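Local coordinates for protein possible prolidase (Bifidobacterium longum NCC2705, PDB 2P9B) that probably hydrolyses carbon-nitrogen bonds other than peptide bonds, as a member of the amidohydrolase family, although it may instead be a prolidase, at residues T131-D137 and P157-G163. Residue numbers count along the deposited sequence, not the author numbering.
Sequences TIRTLGD and PRILASG
Two parallel, extended strands of the amidohydrolase TIM barrel, joined through helix 141-150 as a beta-alpha-beta unit, pair with axes 4.7 Å apart at 22°. Thr131 pairs with Arg158, Ile132 with Ile159, Arg133 with Leu160. Ile132 N donates to Arg158 O (2.9 Å), Leu160 N to Ile132 O (2.9 Å) and Thr134 N to Leu160 O (2.8 Å). Past Leu160, side chains join in: Ser162 N donates to Thr134 OG1 (3.1 Å), whose hydroxyl donates to Asp137 OD1 (2.9 Å), and Gly136 N to Ser162 OG (2.8 Å), which donates to Gly163 O (2.8 Å). On the helix-covered face, Ile132 CG1 meets Ile159 CG1 (3.8 Å). On the face of Thr131 and Leu160, Arg133 NE bonds Ala76 O and NH2 salt-bridges Glu265; Arg158 NH1 donates to Thr131 OG1 (2.9 Å) and salt-bridges Asp402. At the strands' C-terminal ends, where amidohydrolases carry their active site, Gly136 O accepts from His79 ND1; there Asp137 N donates to Gly163 O (2.9 Å) and Gly163 N to Asp137 OD2 (2.8 Å).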
ATOM      1  N   THR A 131       4.910   2.794  -5.770  1.00  7.23           N
ATOM      2  CA  THR A 131       3.555   2.509  -6.208  1.00  8.79           C
ATOM      3  C   THR A 131       2.669   2.643  -4.980  1.00  8.25           C
ATOM      4  O   THR A 131       3.032   2.179  -3.900  1.00  9.12           O
ATOM      5  CB  THR A 131       3.394   1.072  -6.765  1.00  9.34           C
ATOM      6  OG1 THR A 131       4.266   0.885  -7.885  1.00 11.07           O
ATOM      7  CG2 THR A 131       1.953   0.835  -7.222  1.00 10.51           C
ATOM      8  N   ILE A 132       1.526   3.296  -5.146  1.00  9.04           N
ATOM      9  CA  ILE A 132       0.590   3.467  -4.049  1.00  8.91           C
ATOM     10  C   ILE A 132      -0.825   3.306  -4.560  1.00  9.93           C
ATOM     11  O   ILE A 132      -1.083   3.448  -5.758  1.00 10.21           O
ATOM     12  CB  ILE A 132       0.678   4.889  -3.391  1.00  8.99           C
ATOM     13  CG1 ILE A 132       0.275   5.976  -4.397  1.00 10.63           C
ATOM     14  CG2 ILE A 132       2.072   5.132  -2.860  1.00 11.52           C
ATOM     15  CD1 ILE A 132       0.209   7.380  -3.788  1.00 10.58           C
ATOM     16  N   ARG A 133      -1.732   2.972  -3.650  1.00  9.00           N
ATOM     17  CA  ARG A 133      -3.144   2.887  -3.982  1.00  8.79           C
ATOM     18  C   ARG A 133      -3.817   3.781  -2.961  1.00  9.11           C
ATOM     19  O   ARG A 133      -3.583   3.629  -1.766  1.00  9.43           O
ATOM     20  CB  ARG A 133      -3.716   1.477  -3.827  1.00  8.49           C
ATOM     21  CG  ARG A 133      -5.251   1.479  -3.952  1.00  8.98           C
ATOM     22  CD  ARG A 133      -5.865   0.091  -3.865  1.00 10.30           C
ATOM     23  NE  ARG A 133      -5.549  -0.565  -2.598  1.00 10.86           N
ATOM     24  CZ  ARG A 133      -6.170  -1.648  -2.143  1.00 10.48           C
ATOM     25  NH1 ARG A 133      -7.152  -2.197  -2.844  1.00 12.14           N
ATOM     26  NH2 ARG A 133      -5.797  -2.193  -0.989  1.00 11.34           N
ATOM     27  N   THR A 134      -4.614   4.740  -3.417  1.00 10.23           N
ATOM     28  CA  THR A 134      -5.332   5.571  -2.461  1.00 10.41           C
ATOM     29  C   THR A 134      -6.662   4.857  -2.234  1.00 10.34           C
ATOM     30  O   THR A 134      -7.168   4.175  -3.128  1.00 11.39           O
ATOM     31  CB  THR A 134      -5.597   7.005  -2.994  1.00 10.15           C
ATOM     32  OG1 THR A 134      -6.402   6.955  -4.182  1.00 12.33           O
ATOM     33  CG2 THR A 134      -4.283   7.707  -3.283  1.00 11.14           C
ATOM     34  N   LEU A 135      -7.209   4.980  -1.030  1.00 10.25           N
ATOM     35  CA  LEU A 135      -8.482   4.359  -0.716  1.00 11.37           C
ATOM     36  C   LEU A 135      -9.394   5.365  -0.036  1.00 12.99           C
ATOM     37  O   LEU A 135      -9.776   5.198   1.120  1.00 15.62           O
ATOM     38  CB  LEU A 135      -8.282   3.135   0.185  1.00 12.99           C
ATOM     39  CG  LEU A 135      -7.600   1.960  -0.525  1.00 13.83           C
ATOM     40  CD1 LEU A 135      -7.322   0.828   0.463  1.00 14.45           C
ATOM     41  CD2 LEU A 135      -8.498   1.495  -1.671  1.00 13.16           C
ATOM     42  N   GLY A 136      -9.732   6.416  -0.770  1.00 13.22           N
ATOM     43  CA  GLY A 136     -10.602   7.444  -0.237  1.00 13.72           C
ATOM     44  C   GLY A 136     -10.034   8.818  -0.500  1.00 12.82           C
ATOM     45  O   GLY A 136      -9.293   9.359   0.322  1.00 16.20           O
ATOM     46  N   ASP A 137     -10.363   9.372  -1.663  1.00 12.01           N
ATOM     47  CA  ASP A 137      -9.902  10.705  -2.045  1.00 11.77           C
ATOM     48  C   ASP A 137     -11.044  11.674  -1.750  1.00 12.80           C
ATOM     49  O   ASP A 137     -12.143  11.250  -1.404  1.00 14.05           O
ATOM     50  CB  ASP A 137      -9.586  10.767  -3.548  1.00 10.56           C
ATOM     51  CG  ASP A 137      -8.601   9.692  -3.995  1.00 10.96           C
ATOM     52  OD1 ASP A 137      -7.774   9.269  -3.173  1.00 13.09           O
ATOM     53  OD2 ASP A 137      -8.645   9.283  -5.175  1.00 12.66           O
ATOM     54  N   PRO A 157       4.992   8.760  -7.834  1.00 11.89           N
ATOM     55  CA  PRO A 157       4.818   7.308  -7.798  1.00 11.41           C
ATOM     56  C   PRO A 157       3.706   6.855  -8.734  1.00 11.64           C
ATOM     57  O   PRO A 157       2.903   7.664  -9.208  1.00 11.56           O
ATOM     58  CB  PRO A 157       4.464   7.050  -6.341  1.00 11.69           C
ATOM     59  CG  PRO A 157       3.620   8.264  -6.005  1.00 12.62           C
ATOM     60  CD  PRO A 157       4.434   9.391  -6.621  1.00 12.46           C
ATOM     61  N   ARG A 158       3.675   5.556  -9.003  1.00 10.36           N
ATOM     62  CA  ARG A 158       2.631   4.967  -9.831  1.00 10.17           C
ATOM     63  C   ARG A 158       1.427   4.975  -8.894  1.00 11.63           C
ATOM     64  O   ARG A 158       1.524   4.492  -7.764  1.00 12.52           O
ATOM     65  CB  ARG A 158       3.020   3.535 -10.204  1.00 10.62           C
ATOM     66  CG  ARG A 158       1.957   2.770 -10.966  1.00 11.04           C
ATOM     67  CD  ARG A 158       2.450   1.377 -11.346  1.00 14.26           C
ATOM     68  NE  ARG A 158       3.595   1.420 -12.260  1.00 13.83           N
ATOM     69  CZ  ARG A 158       4.867   1.349 -11.880  1.00 14.43           C
ATOM     70  NH1 ARG A 158       5.181   1.226 -10.596  1.00 12.94           N
ATOM     71  NH2 ARG A 158       5.831   1.391 -12.791  1.00 15.14           N
ATOM     72  N   ILE A 159       0.304   5.522  -9.350  1.00 10.56           N
ATOM     73  CA  ILE A 159      -0.875   5.630  -8.500  1.00 10.66           C
ATOM     74  C   ILE A 159      -2.151   4.929  -8.950  1.00  9.94           C
ATOM     75  O   ILE A 159      -2.557   5.031 -10.110  1.00 12.48           O
ATOM     76  CB  ILE A 159      -1.263   7.130  -8.285  1.00 10.10           C
ATOM     77  CG1 ILE A 159      -0.106   7.894  -7.640  1.00 10.15           C
ATOM     78  CG2 ILE A 159      -2.520   7.234  -7.418  1.00 13.22           C
ATOM     79  CD1 ILE A 159      -0.374   9.399  -7.517  1.00 12.58           C
ATOM     80  N   LEU A 160      -2.760   4.188  -8.026  1.00 10.67           N
ATOM     81  CA  LEU A 160      -4.057   3.575  -8.283  1.00 10.08           C
ATOM     82  C   LEU A 160      -4.958   4.493  -7.466  1.00 11.68           C
ATOM     83  O   LEU A 160      -4.920   4.471  -6.236  1.00 11.69           O
ATOM     84  CB  LEU A 160      -4.140   2.148  -7.752  1.00 11.34           C
ATOM     85  CG  LEU A 160      -3.656   1.051  -8.699  1.00 12.14           C
ATOM     86  CD1 LEU A 160      -2.139   1.078  -8.807  1.00 15.74           C
ATOM     87  CD2 LEU A 160      -4.137  -0.291  -8.173  1.00 13.96           C
ATOM     88  N   ALA A 161      -5.742   5.317  -8.155  1.00 10.65           N
ATOM     89  CA  ALA A 161      -6.633   6.276  -7.503  1.00 10.85           C
ATOM     90  C   ALA A 161      -8.046   5.730  -7.357  1.00 10.15           C
ATOM     91  O   ALA A 161      -8.632   5.243  -8.315  1.00 11.67           O
ATOM     92  CB  ALA A 161      -6.661   7.581  -8.304  1.00 10.19           C
ATOM     93  N   SER A 162      -8.587   5.840  -6.149  1.00 10.19           N
ATOM     94  CA  SER A 162      -9.918   5.334  -5.851  1.00  9.94           C
ATOM     95  C   SER A 162     -11.042   6.346  -5.999  1.00 10.96           C
ATOM     96  O   SER A 162     -12.209   5.963  -6.080  1.00 12.24           O
ATOM     97  CB  SER A 162      -9.953   4.838  -4.410  1.00 10.48           C
ATOM     98  OG  SER A 162      -9.857   5.951  -3.529  1.00 13.05           O
ATOM     99  N   GLY A 163     -10.708   7.630  -6.033  1.00 11.44           N
ATOM    100  CA  GLY A 163     -11.766   8.624  -6.076  1.00 11.73           C
ATOM    101  C   GLY A 163     -12.375   8.581  -4.681  1.00 13.50           C
ATOM    102  O   GLY A 163     -11.783   7.981  -3.778  1.00 12.32           O
TER